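Local coordinates for cupin type-2 domain-containing protein (PDB 2OPK), which is of unknown function but adopts a cupin fold and may act as a mannose-6-phosphate isomerase, at residues V57-G62 with E100-L105; A11-G16 with I33-S38. One frame throughout, in Å; residues are numbered along the deposited sequence. Where two conformers were deposited one is given.

Interaction 1: residues V57-G62 with E100-L105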
ATOM      1  N   VAL B  57       7.332  -1.271   2.401  1.00 15.18           N
ATOM      2  CA  VAL B  57       7.246   0.163   2.095  1.00 13.41           C
ATOM      3  C   VAL B  57       7.307   0.383   0.605  1.00 16.37           C
ATOM      4  O   VAL B  57       8.101  -0.252  -0.087  1.00 16.58           O
ATOM      5  CB  VAL B  57       8.361   0.972   2.837  1.00 17.39           C
ATOM      6  CG1 VAL B  57       9.797   0.484   2.464  1.00 15.77           C
ATOM      7  CG2 VAL B  57       8.216   2.449   2.598  1.00 17.59           C
HETATM    8  N   MSE B  58       6.456   1.283   0.117  1.00 14.90           N
HETATM    9  CA  MSE B  58       6.363   1.575  -1.292  1.00 16.82           C
HETATM   10  C   MSE B  58       6.312   3.067  -1.579  1.00 14.65           C
HETATM   11  O   MSE B  58       5.648   3.817  -0.873  1.00 11.91           O
HETATM   12  CB  MSE B  58       5.082   0.946  -1.857  1.00 15.18           C
HETATM   13  CG  MSE B  58       4.950   1.013  -3.392  1.00 21.38           C
HETATM   14 SE   MSE B  58       3.293   0.142  -4.038  0.75 21.54          SE
HETATM   15  CE  MSE B  58       2.140   1.006  -2.978  1.00  4.07           C
ATOM     16  N   VAL B  59       6.959   3.463  -2.669  1.00 12.91           N
ATOM     17  CA  VAL B  59       6.872   4.853  -3.176  1.00 14.19           C
ATOM     18  C   VAL B  59       5.620   4.913  -4.010  1.00 13.98           C
ATOM     19  O   VAL B  59       5.450   4.110  -4.914  1.00 12.44           O
ATOM     20  CB  VAL B  59       8.072   5.229  -4.051  1.00 14.50           C
ATOM     21  CG1 VAL B  59       7.900   6.632  -4.594  1.00 14.93           C
ATOM     22  CG2 VAL B  59       9.396   5.086  -3.245  1.00 16.91           C
ATOM     23  N   VAL B  60       4.742   5.856  -3.692  1.00 13.48           N
ATOM     24  CA  VAL B  60       3.476   6.028  -4.404  1.00 15.08           C
ATOM     25  C   VAL B  60       3.514   7.258  -5.320  1.00 15.80           C
ATOM     26  O   VAL B  60       2.857   7.282  -6.375  1.00 15.82           O
ATOM     27  CB  VAL B  60       2.302   6.102  -3.393  1.00 16.71           C
ATOM     28  CG1 VAL B  60       1.012   5.965  -4.085  1.00 24.21           C
ATOM     29  CG2 VAL B  60       2.388   4.959  -2.412  1.00 19.33           C
ATOM     30  N   SER B  61       4.258   8.279  -4.907  1.00 12.90           N
ATOM     31  CA  SER B  61       4.513   9.445  -5.727  1.00 13.87           C
ATOM     32  C   SER B  61       5.899   9.955  -5.409  1.00 14.26           C
ATOM     33  O   SER B  61       6.457   9.628  -4.369  1.00 13.58           O
ATOM     34  CB  SER B  61       3.489  10.560  -5.513  1.00 13.66           C
ATOM     35  OG  SER B  61       3.491  10.986  -4.160  1.00 19.64           O
ATOM     36  N   GLY B  62       6.465  10.753  -6.322  1.00 14.42           N
ATOM     37  CA  GLY B  62       7.857  11.190  -6.156  1.00 14.53           C
ATOM     38  C   GLY B  62       8.848  10.077  -6.469  1.00 12.15           C
ATOM     39  O   GLY B  62       8.644   9.308  -7.394  1.00 12.79           O
ATOM     40  N   GLU B 100       9.691  17.450  -5.912  1.00 21.08           N
ATOM     41  CA  GLU B 100       8.311  17.327  -5.479  1.00 18.93           C
ATOM     42  C   GLU B 100       8.220  16.439  -4.262  1.00 18.16           C
ATOM     43  O   GLU B 100       9.192  15.729  -3.911  1.00 16.97           O
ATOM     44  CB  GLU B 100       7.451  16.732  -6.575  1.00 18.28           C
ATOM     45  CG  GLU B 100       7.846  15.320  -7.011  1.00 23.51           C
ATOM     46  CD  GLU B 100       6.930  14.773  -8.118  1.00 23.08           C
ATOM     47  OE1 GLU B 100       5.700  14.915  -7.995  1.00 31.47           O
ATOM     48  OE2 GLU B 100       7.429  14.176  -9.077  1.00 24.48           O
ATOM     49  N   PRO B 101       7.062  16.503  -3.575  1.00 16.40           N
ATOM     50  CA  PRO B 101       6.905  15.529  -2.489  1.00 16.34           C
ATOM     51  C   PRO B 101       7.012  14.065  -2.916  1.00 14.34           C
ATOM     52  O   PRO B 101       6.629  13.691  -4.024  1.00 14.39           O
ATOM     53  CB  PRO B 101       5.492  15.832  -1.923  1.00 16.72           C
ATOM     54  CG  PRO B 101       5.186  17.184  -2.316  1.00 12.98           C
ATOM     55  CD  PRO B 101       5.914  17.435  -3.649  1.00 15.82           C
ATOM     56  N   THR B 102       7.566  13.257  -2.024  1.00 15.63           N
ATOM     57  CA  THR B 102       7.610  11.833  -2.172  1.00 14.52           C
ATOM     58  C   THR B 102       6.646  11.295  -1.103  1.00 15.31           C
ATOM     59  O   THR B 102       6.853  11.508   0.100  1.00 12.03           O
ATOM     60  CB  THR B 102       9.023  11.275  -1.997  1.00 14.26           C
ATOM     61  OG1 THR B 102       9.862  11.755  -3.046  1.00 14.23           O
ATOM     62  CG2 THR B 102       9.023   9.762  -2.065  1.00 14.10           C
ATOM     63  N   VAL B 103       5.569  10.664  -1.560  1.00 13.65           N
ATOM     64  CA  VAL B 103       4.592  10.048  -0.661  1.00 15.69           C
ATOM     65  C   VAL B 103       4.782   8.549  -0.679  1.00 13.66           C
ATOM     66  O   VAL B 103       4.817   7.934  -1.758  1.00 14.25           O
ATOM     67  CB  VAL B 103       3.112  10.376  -1.084  1.00 17.55           C
ATOM     68  CG1 VAL B 103       2.129   9.705  -0.134  1.00 16.62           C
ATOM     69  CG2 VAL B 103       2.896  11.896  -1.146  1.00 18.30           C
ATOM     70  N   TRP B 104       4.888   7.965   0.510  1.00 14.39           N
ATOM     71  CA  TRP B 104       5.106   6.525   0.689  1.00 14.24           C
ATOM     72  C   TRP B 104       3.944   5.911   1.433  1.00 14.18           C
ATOM     73  O   TRP B 104       3.232   6.602   2.159  1.00 11.63           O
ATOM     74  CB  TRP B 104       6.287   6.240   1.578  1.00 13.84           C
ATOM     75  CG  TRP B 104       7.572   6.988   1.344  1.00 13.10           C
ATOM     76  CD1 TRP B 104       7.793   8.298   1.546  1.00 15.17           C
ATOM     77  CD2 TRP B 104       8.821   6.425   0.916  1.00 12.07           C
ATOM     78  NE1 TRP B 104       9.103   8.607   1.270  1.00 17.10           N
ATOM     79  CE2 TRP B 104       9.756   7.474   0.871  1.00 14.21           C
ATOM     80  CE3 TRP B 104       9.232   5.139   0.548  1.00 13.84           C
ATOM     81  CZ2 TRP B 104      11.092   7.270   0.504  1.00 15.63           C
ATOM     82  CZ3 TRP B 104      10.549   4.925   0.195  1.00 15.85           C
ATOM     83  CH2 TRP B 104      11.465   5.983   0.158  1.00 16.47           C
ATOM     84  N   LEU B 105       3.804   4.602   1.268  1.00 13.58           N
ATOM     85  CA  LEU B 105       2.868   3.795   2.051  1.00 14.74           C
ATOM     86  C   LEU B 105       3.725   2.775   2.746  1.00 13.62           C
ATOM     87  O   LEU B 105       4.530   2.094   2.094  1.00 16.44           O
ATOM     88  CB  LEU B 105       1.857   3.094   1.148  1.00 15.18           C
ATOM     89  CG  LEU B 105       0.785   2.289   1.884  1.00 15.48           C
ATOM     90  CD1 LEU B 105      -0.166   3.196   2.679  1.00 15.18           C
ATOM     91  CD2 LEU B 105       0.015   1.491   0.871  1.00 29.24           C
TER
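The indole of Trp104 carries Val59 CG2 and Thr102 CG2 over one and the same face, both offset toward the rim, while Val57 CG2 comes alongside obliquely, 3.5 Å from Trp104 CE3. Val59 CG2 makes a true CH-pi contact, 4.0 Å from the centroid of the six-membered ring of Trp104. The setting is an antiparallel strand pair of the cupin beta-barrel that ends in a classic beta bulge. On the same side of the sheet as Trp104, Ala64 and Ile66 of strand 64-68 and Thr96 of strand 91-96 pack on the indole, its NE1 bonds to Ser38 OG, and an unidentified ligand lies close by, consistent with the ring bordering the cupin pocket. The opposite side bears Met58, a selenomethionine, and Leu105; each also packs on the second subunit, Met58 on its Leu9 and Leu105 on its Leu105. Between these two residues the backbone bonds are regular: Met58 N to Leu105 O and Leu105 N to Met58 O are both 2.9 Å. At the bulge, Val60 and Ser61 together face Val103, and Val103 O takes both their N-H groups, from Val60 N at 2.8 Å nearly along the C=O axis and from Ser61 N at 3.2 Å on a lone pair. Ser61 OG, in the crowded position between its own N and carbonyl carbon (chi1 60°), lies 3.2 Å from Val103 CB and takes a weak, bent bond from Val103 N.

Interaction 2: residues A11-G16 with I33-S38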
ATOM      1  N   ALA B  11      -3.861  13.663  -0.918  1.00 17.72           N
ATOM      2  CA  ALA B  11      -4.622  14.791  -0.385  1.00 17.94           C
ATOM      3  C   ALA B  11      -3.920  15.353   0.839  1.00 19.35           C
ATOM      4  O   ALA B  11      -3.306  14.609   1.565  1.00 19.93           O
ATOM      5  CB  ALA B  11      -6.084  14.308   0.012  1.00 16.65           C
ATOM      6  N   ASP B  12      -3.998  16.665   1.052  1.00 20.96           N
ATOM      7  CA  ASP B  12      -3.429  17.312   2.240  1.00 21.58           C
ATOM      8  C   ASP B  12      -1.951  16.992   2.444  1.00 21.18           C
ATOM      9  O   ASP B  12      -1.532  16.697   3.564  1.00 19.92           O
ATOM     10  CB  ASP B  12      -4.219  16.922   3.508  1.00 20.56           C
ATOM     11  CG  ASP B  12      -5.723  17.130   3.342  1.00 30.54           C
ATOM     12  OD1 ASP B  12      -6.101  18.205   2.827  1.00 31.71           O
ATOM     13  OD2 ASP B  12      -6.527  16.240   3.747  1.00 37.62           O
ATOM     14  N   VAL B  13      -1.171  17.109   1.371  1.00 20.52           N
ATOM     15  CA  VAL B  13       0.257  16.821   1.378  1.00 21.34           C
ATOM     16  C   VAL B  13       1.033  18.155   1.417  1.00 24.65           C
ATOM     17  O   VAL B  13       1.041  18.885   0.421  1.00 25.03           O
ATOM     18  CB  VAL B  13       0.663  16.047   0.103  1.00 19.71           C
ATOM     19  CG1 VAL B  13       2.187  16.000  -0.055  1.00 20.85           C
ATOM     20  CG2 VAL B  13       0.060  14.667   0.097  1.00 20.60           C
ATOM     21  N   PRO B  14       1.699  18.469   2.553  1.00 27.30           N
ATOM     22  CA  PRO B  14       2.496  19.704   2.622  1.00 27.11           C
ATOM     23  C   PRO B  14       3.722  19.679   1.730  1.00 26.78           C
ATOM     24  O   PRO B  14       4.554  18.784   1.867  1.00 30.30           O
ATOM     25  CB  PRO B  14       2.932  19.763   4.089  1.00 27.36           C
ATOM     26  CG  PRO B  14       2.045  18.825   4.825  1.00 31.24           C
ATOM     27  CD  PRO B  14       1.753  17.736   3.829  1.00 30.09           C
ATOM     28  N   VAL B  15       3.818  20.635   0.819  1.00 24.35           N
ATOM     29  CA  VAL B  15       4.951  20.756  -0.107  1.00 25.76           C
ATOM     30  C   VAL B  15       6.016  21.629   0.552  1.00 28.85           C
ATOM     31  O   VAL B  15       5.719  22.721   1.003  1.00 32.69           O
ATOM     32  CB  VAL B  15       4.510  21.431  -1.419  1.00 24.41           C
ATOM     33  CG1 VAL B  15       5.688  21.646  -2.315  1.00 27.00           C
ATOM     34  CG2 VAL B  15       3.449  20.583  -2.130  1.00 28.65           C
ATOM     35  N   GLY B  16       7.248  21.156   0.626  1.00 27.62           N
ATOM     36  CA  GLY B  16       8.305  21.896   1.291  1.00 25.78           C
ATOM     37  C   GLY B  16       8.406  21.819   2.810  1.00 25.40           C
ATOM     38  O   GLY B  16       9.177  22.584   3.394  1.00 26.21           O
ATOM     39  N   ILE B  33      -0.367   0.788   9.438  1.00 15.37           N
ATOM     40  CA  ILE B  33      -0.312   1.261   8.066  1.00 16.19           C
ATOM     41  C   ILE B  33      -0.233   2.765   8.164  1.00 14.90           C
ATOM     42  O   ILE B  33      -1.034   3.390   8.874  1.00 12.79           O
ATOM     43  CB  ILE B  33      -1.569   0.878   7.263  1.00 16.20           C
ATOM     44  CG1 ILE B  33      -1.779  -0.643   7.283  1.00 16.23           C
ATOM     45  CG2 ILE B  33      -1.453   1.323   5.801  1.00 18.01           C
ATOM     46  CD1 ILE B  33      -3.114  -1.077   6.563  1.00 13.94           C
ATOM     47  N   GLU B  34       0.718   3.349   7.447  1.00 13.18           N
ATOM     48  CA  GLU B  34       0.926   4.781   7.505  1.00 14.35           C
ATOM     49  C   GLU B  34       1.388   5.352   6.178  1.00 15.44           C
ATOM     50  O   GLU B  34       2.002   4.677   5.356  1.00 12.76           O
ATOM     51  CB  GLU B  34       1.966   5.136   8.581  1.00 12.83           C
ATOM     52  CG  GLU B  34       3.377   4.684   8.244  1.00 17.42           C
ATOM     53  CD  GLU B  34       4.385   4.941   9.343  1.00 22.06           C
ATOM     54  OE1 GLU B  34       4.083   5.730  10.282  1.00 21.73           O
ATOM     55  OE2 GLU B  34       5.493   4.333   9.235  1.00 21.20           O
ATOM     56  N   ARG B  35       1.107   6.637   6.030  1.00 12.33           N
ATOM     57  CA  ARG B  35       1.599   7.467   4.931  1.00 15.77           C
ATOM     58  C   ARG B  35       2.839   8.248   5.444  1.00 14.82           C
ATOM     59  O   ARG B  35       2.852   8.699   6.594  1.00 13.10           O
ATOM     60  CB  ARG B  35       0.494   8.438   4.601  1.00 14.85           C
ATOM     61  CG  ARG B  35       0.770   9.347   3.566  1.00 23.06           C
ATOM     62  CD  ARG B  35      -0.455  10.154   3.250  1.00 17.24           C
ATOM     63  NE  ARG B  35      -0.728  11.320   4.090  1.00 18.17           N
ATOM     64  CZ  ARG B  35      -1.345  12.410   3.607  1.00 18.81           C
ATOM     65  NH1 ARG B  35      -1.693  12.453   2.333  1.00 21.54           N
ATOM     66  NH2 ARG B  35      -1.627  13.461   4.341  1.00 20.74           N
ATOM     67  N   ILE B  36       3.868   8.353   4.608  1.00 14.34           N
ATOM     68  CA  ILE B  36       5.071   9.136   4.901  1.00 14.66           C
ATOM     69  C   ILE B  36       5.173  10.172   3.800  1.00 15.83           C
ATOM     70  O   ILE B  36       4.968   9.853   2.609  1.00 12.42           O
ATOM     71  CB  ILE B  36       6.370   8.321   4.876  1.00 15.92           C
ATOM     72  CG1 ILE B  36       6.225   7.052   5.713  1.00 17.51           C
ATOM     73  CG2 ILE B  36       7.591   9.215   5.345  1.00 13.35           C
ATOM     74  CD1 ILE B  36       7.415   6.008   5.622  1.00 17.60           C
ATOM     75  N   ILE B  37       5.435  11.422   4.190  1.00 13.64           N
ATOM     76  CA  ILE B  37       5.586  12.516   3.244  0.50 13.57           C
ATOM     77  C   ILE B  37       7.002  13.071   3.367  1.00 14.76           C
ATOM     78  O   ILE B  37       7.384  13.639   4.423  1.00 10.61           O
ATOM     79  CB  ILE B  37       4.570  13.657   3.502  0.50 14.84           C
ATOM     80  CG1 ILE B  37       3.134  13.111   3.622  0.50 18.45           C
ATOM     81  CG2 ILE B  37       4.659  14.724   2.416  0.50 11.57           C
ATOM     82  CD1 ILE B  37       2.596  12.469   2.370  0.50 23.62           C
ATOM     83  N   SER B  38       7.780  12.888   2.300  1.00 15.53           N
ATOM     84  CA  SER B  38       9.123  13.415   2.202  1.00 15.63           C
ATOM     85  C   SER B  38       9.093  14.595   1.277  1.00 16.58           C
ATOM     86  O   SER B  38       8.255  14.697   0.369  1.00 14.15           O
ATOM     87  CB  SER B  38      10.081  12.375   1.633  1.00 16.59           C
ATOM     88  OG  SER B  38      10.083  11.183   2.399  1.00 18.80           O
TER
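An extended start followed by one bend carries the Arg35 side chain across to the loop: CG stands anti to the backbone N (chi1 179°), the chain runs straight through chi2, and it turns at chi3 (83°). Ile37, two residues on and likewise directed toward the loop, has CG2 anti to its backbone N, where it meets Val13 CG1, and CG1 anti to the carbonyl carbon, from which chi2 (-64°) turns CD1 toward Val13 CG2. The contact thus fastens the irregular segment 11-16, which leads toward strand 21-28, onto strand 31-38 of the cupin sheet. Its polar half is a guanidinium grip on main-chain oxygens. Arg35 NH1 gives a nearly straight bond of 2.8 Å to Ala11 O, which lies at the guanidinium edge and close to its plane. Arg35 NH2 adds weak, bent bonds, 3.4 Å to the same Ala11 O and 3.3 Å to Asp12 O. Beyond the segment, NH1 also bonds to Leu9 O and NH2 to Gln23 OE1, fixing the rotation of the group. The apolar half crosses obliquely beside it, Val13 CG1 meeting Ile37 CG2 at 3.7 Å. The Val13 CG2 methyl lies obliquely against Arg35 NH1, and Ile37 CD1 over one guanidinium face, near its rim. Asp12 OD2 stays 5.7 Å from Arg35 NH2, too far for a salt bridge, though its charge may still steady the arginine. The buried cation is thus satisfied chiefly by neutral oxygens, which probably offset the cost of its burial while tying the loop down.

Both contacts meet on one antiparallel sheet, where strand 102-109 lies between 54-61 and 31-38, and their centres are only 8 Å apart. Interaction 1 joins two neighbouring strands within that sheet, through main-chain bonds that are regular at one end and interrupted by a bulge at the other, and through largely buried apolar side chains. Interaction 2 instead lays a partly exposed loop against a strand, with no strand pairing and with a side chain reaching out to backbone oxygens. They touch directly: Trp104 N with Ile36 O and Thr102 O with Ser38 N are probable hydrogen bonds, and Val103 CG2 packs on Ile37 CD1. Ile37 therefore serves the loop contact while also packing against the residue facing the bulge.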